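PDB 5MXZ: cytochrome c-552 Ks_3358 from Candidatus Kuenenia stuttgartiensis, which binds a covalently attached heme c and probably carries electrons as a small c-type cytochrome of the anammox bacterium. Local coordinates for residues D4-K7 and L8-H12. The protein carries 1 engineered substitution. Sequence-based numbering, arbitrary orientation.
Engineered in segment 8-12: Phe-9 (natural residue Tyr). With ZN (zinc ion), chain J; HEC (heme c), chain B.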
loop_
_atom_site.group_PDB
_atom_site.type_symbol
_atom_site.label_atom_id
_atom_site.label_comp_id
_atom_site.label_asym_id
_atom_site.label_seq_id
_atom_site.Cartn_x
_atom_site.Cartn_y
_atom_site.Cartn_z
ATOM N N ASP A 4 10.940 -1.322 10.210
ATOM C CA ASP A 4 9.911 -2.356 10.246
ATOM C C ASP A 4 8.795 -1.978 9.270
ATOM O O ASP A 4 8.027 -1.041 9.516
ATOM C CB ASP A 4 9.371 -2.545 11.674
ATOM C CG ASP A 4 8.472 -3.782 11.824
ATOM O OD1 ASP A 4 7.776 -4.186 10.861
ATOM O OD2 ASP A 4 8.450 -4.353 12.936
ATOM N N GLY A 5 8.732 -2.718 8.164
ATOM C CA GLY A 5 7.739 -2.510 7.109
ATOM C C GLY A 5 6.303 -2.670 7.576
ATOM O O GLY A 5 5.444 -1.855 7.222
ATOM N N MET A 6 6.049 -3.709 8.376
ATOM C CA MET A 6 4.707 -3.976 8.902
ATOM C C MET A 6 4.248 -2.893 9.884
ATOM O O MET A 6 3.072 -2.512 9.868
ATOM C CB MET A 6 4.615 -5.383 9.521
ATOM C CG MET A 6 3.224 -5.805 10.010
ATOM S SD MET A 6 1.856 -5.549 8.853
ATOM C CE MET A 6 1.970 -7.025 7.847
ATOM N N LYS A 7 5.176 -2.393 10.709
ATOM C CA LYS A 7 4.891 -1.290 11.644
ATOM C C LYS A 7 4.475 -0.018 10.892
ATOM O O LYS A 7 3.534 0.664 11.301
ATOM C CB LYS A 7 6.077 -1.029 12.595
ATOM C CG LYS A 7 5.839 0.091 13.609
ATOM C CD LYS A 7 6.571 -0.112 14.930
ATOM C CE LYS A 7 6.141 0.952 15.936
ATOM N NZ LYS A 7 6.708 0.760 17.302
ATOM N N LEU A 8 5.167 0.271 9.785
ATOM C CA LEU A 8 4.806 1.383 8.897
ATOM C C LEU A 8 3.422 1.198 8.281
ATOM O O LEU A 8 2.656 2.159 8.184
ATOM C CB LEU A 8 5.850 1.571 7.786
ATOM C CG LEU A 8 7.252 2.050 8.160
ATOM C CD1 LEU A 8 8.184 1.816 6.981
ATOM C CD2 LEU A 8 7.267 3.512 8.596
ATOM N N PHE A 9 3.107 -0.038 7.884
ATOM C CA PHE A 9 1.813 -0.363 7.280
ATOM C C PHE A 9 0.662 -0.164 8.263
ATOM O O PHE A 9 -0.381 0.374 7.897
ATOM C CB PHE A 9 1.807 -1.796 6.739
ATOM C CG PHE A 9 0.616 -2.116 5.874
ATOM C CD1 PHE A 9 0.650 -1.877 4.495
ATOM C CD2 PHE A 9 -0.541 -2.670 6.429
ATOM C CE1 PHE A 9 -0.447 -2.174 3.689
ATOM C CE2 PHE A 9 -1.641 -2.960 5.629
ATOM C CZ PHE A 9 -1.593 -2.714 4.258
ATOM N N LEU A 10 0.867 -0.609 9.504
ATOM C CA LEU A 10 -0.123 -0.470 10.573
ATOM C C LEU A 10 -0.355 0.997 10.945
ATOM O O LEU A 10 -1.477 1.382 11.289
ATOM C CB LEU A 10 0.286 -1.298 11.806
ATOM C CG LEU A 10 0.406 -2.830 11.691
ATOM C CD1 LEU A 10 1.066 -3.441 12.920
ATOM C CD2 LEU A 10 -0.935 -3.498 11.412
ATOM N N GLN A 11 0.707 1.798 10.852
ATOM C CA GLN A 11 0.670 3.237 11.130
ATOM C C GLN A 11 0.013 4.058 10.021
ATOM O O GLN A 11 -0.707 5.015 10.311
ATOM C CB GLN A 11 2.088 3.777 11.359
ATOM C CG GLN A 11 2.688 3.505 12.735
ATOM C CD GLN A 11 4.197 3.761 12.811
ATOM O OE1 GLN A 11 4.856 4.079 11.811
ATOM N NE2 GLN A 11 4.751 3.621 14.014
ATOM N N HIS A 12 0.269 3.694 8.760
ATOM C CA HIS A 12 -0.035 4.570 7.619
ATOM C C HIS A 12 -1.040 4.050 6.588
ATOM O O HIS A 12 -1.585 4.842 5.817
ATOM C CB HIS A 12 1.257 4.958 6.887
ATOM C CG HIS A 12 2.234 5.712 7.736
ATOM N ND1 HIS A 12 2.065 7.040 8.064
ATOM C CD2 HIS A 12 3.392 5.324 8.321
ATOM C CE1 HIS A 12 3.078 7.440 8.813
ATOM N NE2 HIS A 12 3.898 6.417 8.983
HETATM ZN ZN ZN J . 5.171 6.869 10.917
HETATM FE FE HEC B . -3.353 2.953 -0.942
HETATM C CHA HEC B . -4.165 2.218 -4.202
HETATM C CHB HEC B . -0.577 0.938 -1.142
HETATM C CHC HEC B . -2.292 4.187 2.099
HETATM C CHD HEC B . -6.465 4.279 -0.443
HETATM N NA HEC B . -2.494 1.789 -2.447
HETATM C C1A HEC B . -2.981 1.538 -3.671
HETATM C C2A HEC B . -2.167 0.632 -4.507
HETATM C C3A HEC B . -1.078 0.245 -3.601
HETATM C C4A HEC B . -1.401 1.011 -2.366
HETATM C CMA HEC B . 0.079 -0.687 -3.876
HETATM C CAA HEC B . -2.476 0.195 -5.914
HETATM C CBA HEC B . -1.605 0.697 -7.034
HETATM C CGA HEC B . -2.001 -0.087 -8.270
HETATM O O1A HEC B . -2.936 -0.918 -8.231
HETATM O O2A HEC B . -1.367 0.128 -9.310
HETATM N NB HEC B . -1.684 2.636 0.276
HETATM C C1B HEC B . -0.662 1.769 0.065
HETATM C C2B HEC B . 0.392 1.737 1.119
HETATM C C3B HEC B . -0.154 2.722 2.062
HETATM C C4B HEC B . -1.419 3.190 1.471
HETATM C CMB HEC B . 1.646 0.904 1.192
HETATM C CAB HEC B . 0.431 3.183 3.331
HETATM C CBB HEC B . 1.702 3.997 3.218
HETATM N NC HEC B . -4.227 4.081 0.585
HETATM C C1C HEC B . -3.700 4.444 1.772
HETATM C C2C HEC B . -4.613 5.200 2.679
HETATM C C3C HEC B . -5.848 5.221 1.881
HETATM C C4C HEC B . -5.509 4.488 0.644
HETATM C CMC HEC B . -4.329 5.770 4.046
HETATM C CAC HEC B . -7.175 5.802 2.256
HETATM C CBC HEC B . -7.275 7.279 2.538
HETATM N ND HEC B . -5.026 3.235 -2.145
HETATM C C1D HEC B . -6.205 3.786 -1.801
HETATM C C2D HEC B . -7.210 3.857 -2.884
HETATM C C3D HEC B . -6.515 3.226 -4.013
HETATM C C4D HEC B . -5.202 2.886 -3.426
HETATM C CMD HEC B . -8.609 4.415 -2.839
HETATM C CAD HEC B . -6.973 3.011 -5.429
HETATM C CBD HEC B . -6.307 4.145 -6.226
HETATM C CGD HEC B . -5.494 3.699 -7.432
HETATM O O1D HEC B . -5.092 4.577 -8.234
HETATM O O2D HEC B . -5.232 2.487 -7.622
#
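Met-6 lays its sulfur beside Phe-9 and Leu-10 on the N-terminal helix of this cytochrome c fold, the short helix 5-12 that leads into the heme-attachment site at Cys-13 and Cys-16. Asp-4 is its N-cap: OD1 accepts the amide of Lys-7 at 3.2 Å, the N-H coming from above the carboxylate plane. From there the i to i+4 ladder runs from Leu-8 N to Asp-4 O through Gln-11 N to Lys-7 O.

The Met-6 chain leaves CB with CG opposite the backbone N (chi1 -176°) and then folds at chi2 and chi3, carrying the sulfur forward along the helix, toward its C-terminal end. SD reaches CG of Leu-10 at 4.2 Å, the two side chains crossing at a slant, and lies 5.5 Å from the ring centroid of Phe-9, an oblique Met-aromatic contact. Phe-9 is an engineered residue, tyrosine in the natural protein. Its buried ring extends toward the heme, where methyl CMB also approaches it obliquely, and it packs on Val-79 of helix 77-80, which Met-6 touches too; the helix is thus joined to the C-terminal part of the fold.

Another side of the helix carries polar chains. Lys-7 and Gln-11 run across one another, CE of the lysine lying 3.6 Å from NE2 of the amide. Extended beyond CG, Gln-11 brings its other amide atom, OE1, to 2.9 Å from a zinc ion, a long approach to the site it shares with His-12. One turn after Leu-8, whose carbonyl receives the His-12 amide, the imidazole of His-12 points away from the heme iron, while CB of His-12 rests 3.8 Å from heme CBB; NE2 of His-12 binds the zinc ion at 2.4 Å.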